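Local coordinates for ESX-1 secretion-associated protein EspB (Mycobacterium marinum, PDB 7P0Z) that is secreted through the mycobacterial ESX-1 system and probably oligomerises into a heptameric, channel-like structure that may take part in protein transport, at residues I248-Y251 and A252-E256. Sequence-based numbering, arbitrary orientation.
Sequences IKLY and AEYQE
Residues 248-251 run straight on into 252-256 as one alpha-helix: Ala252, Glu253, Tyr254 and Gln255 each donate N-H to the carbonyl four residues earlier, the Tyr254 N to Leu250 O bond being 2.9 Å long and nearly straight. Leu250 lies against one face of the Tyr254 ring, its CG 4.2 Å from the ring centroid and 21° off the normal, a CH-pi contact. CG is offset toward the rim of the ring, and Leu250 CD1 touches Tyr254 CE1 at 3.7 Å. Tyr254 CG stands beside its own backbone N (chi1 -78°), which swings the ring back over Leu250. Gln255 approaches Tyr251, one turn earlier, with its amide plane 76° from the ring plane; its OE1 comes obliquely and doubtfully close to Tyr251 CE2, so the exact amide placement is uncertain. On another flank Lys249 and Glu253 run side by side, and Lys249 NZ reaches Glu253 OE2 at 3.7 Å, a long salt bridge and therefore probably a weak one. Phe132 meets the Tyr251 ring edge-to-face. The i to i+4 spacing is that of an alpha-helix, here helix 244-268 within the PPE domain, whose Leu250, Tyr251 and Tyr254 side is partly covered by helix 228-237, where all three touch Leu234.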
loop_
_atom_site.group_PDB
_atom_site.type_symbol
_atom_site.label_atom_id
_atom_site.label_comp_id
_atom_site.label_asym_id
_atom_site.label_seq_id
_atom_site.Cartn_x
_atom_site.Cartn_y
_atom_site.Cartn_z
ATOM N N ILE A 248 -48.533 -5.056 -11.585
ATOM C CA ILE A 248 -47.778 -3.816 -11.689
ATOM C C ILE A 248 -46.597 -3.841 -10.737
ATOM O O ILE A 248 -45.481 -3.430 -11.084
ATOM C CB ILE A 248 -48.720 -2.629 -11.435
ATOM C CG1 ILE A 248 -49.941 -2.753 -12.355
ATOM C CG2 ILE A 248 -48.018 -1.311 -11.632
ATOM C CD1 ILE A 248 -51.072 -1.870 -11.975
ATOM N N LYS A 249 -46.822 -4.347 -9.528
ATOM C CA LYS A 249 -45.744 -4.574 -8.579
ATOM C C LYS A 249 -44.658 -5.463 -9.174
ATOM O O LYS A 249 -43.465 -5.138 -9.127
ATOM C CB LYS A 249 -46.334 -5.202 -7.322
ATOM C CG LYS A 249 -45.355 -5.567 -6.240
ATOM C CD LYS A 249 -46.106 -6.130 -5.060
ATOM C CE LYS A 249 -45.198 -6.637 -3.976
ATOM N NZ LYS A 249 -44.597 -7.903 -4.394
ATOM N N LEU A 250 -45.065 -6.583 -9.762
ATOM C CA LEU A 250 -44.102 -7.516 -10.328
ATOM C C LEU A 250 -43.341 -6.895 -11.490
ATOM O O LEU A 250 -42.152 -7.162 -11.668
ATOM C CB LEU A 250 -44.804 -8.791 -10.776
ATOM C CG LEU A 250 -43.876 -9.988 -10.983
ATOM C CD1 LEU A 250 -42.886 -10.085 -9.862
ATOM C CD2 LEU A 250 -44.644 -11.278 -11.098
ATOM N N TYR A 251 -44.010 -6.090 -12.302
ATOM C CA TYR A 251 -43.336 -5.416 -13.402
ATOM C C TYR A 251 -42.246 -4.509 -12.886
ATOM O O TYR A 251 -41.134 -4.487 -13.415
ATOM C CB TYR A 251 -44.332 -4.596 -14.189
ATOM C CG TYR A 251 -43.752 -3.809 -15.317
ATOM C CD1 TYR A 251 -43.608 -4.372 -16.554
ATOM C CD2 TYR A 251 -43.369 -2.499 -15.156
ATOM C CE1 TYR A 251 -43.117 -3.666 -17.599
ATOM C CE2 TYR A 251 -42.867 -1.790 -16.197
ATOM C CZ TYR A 251 -42.741 -2.384 -17.416
ATOM O OH TYR A 251 -42.242 -1.699 -18.478
ATOM N N ALA A 252 -42.558 -3.723 -11.868
ATOM C CA ALA A 252 -41.532 -2.847 -11.334
ATOM C C ALA A 252 -40.379 -3.654 -10.763
ATOM O O ALA A 252 -39.214 -3.271 -10.911
ATOM C CB ALA A 252 -42.117 -1.921 -10.275
ATOM N N GLU A 253 -40.672 -4.773 -10.106
ATOM C CA GLU A 253 -39.578 -5.558 -9.547
ATOM C C GLU A 253 -38.704 -6.166 -10.634
ATOM O O GLU A 253 -37.473 -6.163 -10.525
ATOM C CB GLU A 253 -40.109 -6.642 -8.629
ATOM C CG GLU A 253 -40.520 -6.099 -7.289
ATOM C CD GLU A 253 -40.914 -7.179 -6.318
ATOM O OE1 GLU A 253 -41.016 -8.348 -6.737
ATOM O OE2 GLU A 253 -41.102 -6.861 -5.131
ATOM N N TYR A 254 -39.319 -6.710 -11.677
ATOM C CA TYR A 254 -38.551 -7.216 -12.795
ATOM C C TYR A 254 -37.679 -6.131 -13.379
ATOM O O TYR A 254 -36.500 -6.345 -13.639
ATOM C CB TYR A 254 -39.455 -7.755 -13.886
ATOM C CG TYR A 254 -40.013 -9.104 -13.619
ATOM C CD1 TYR A 254 -39.757 -9.763 -12.435
ATOM C CD2 TYR A 254 -40.716 -9.767 -14.603
ATOM C CE1 TYR A 254 -40.253 -11.011 -12.218
ATOM C CE2 TYR A 254 -41.200 -11.005 -14.401
ATOM C CZ TYR A 254 -40.970 -11.630 -13.213
ATOM O OH TYR A 254 -41.479 -12.889 -13.041
ATOM N N GLN A 255 -38.255 -4.974 -13.631
ATOM C CA GLN A 255 -37.520 -3.932 -14.316
ATOM C C GLN A 255 -36.348 -3.471 -13.471
ATOM O O GLN A 255 -35.254 -3.211 -13.990
ATOM C CB GLN A 255 -38.484 -2.807 -14.631
ATOM C CG GLN A 255 -37.981 -1.778 -15.537
ATOM C CD GLN A 255 -39.070 -0.832 -15.910
ATOM O OE1 GLN A 255 -40.187 -0.971 -15.446
ATOM N NE2 GLN A 255 -38.760 0.139 -16.756
ATOM N N GLU A 256 -36.544 -3.434 -12.160
ATOM C CA GLU A 256 -35.433 -3.217 -11.250
ATOM C C GLU A 256 -34.342 -4.248 -11.454
ATOM O O GLU A 256 -33.212 -3.906 -11.822
ATOM C CB GLU A 256 -35.920 -3.275 -9.812
ATOM C CG GLU A 256 -34.809 -3.100 -8.818
ATOM C CD GLU A 256 -35.299 -3.112 -7.392
ATOM O OE1 GLU A 256 -36.514 -3.303 -7.181
ATOM O OE2 GLU A 256 -34.472 -2.927 -6.479
#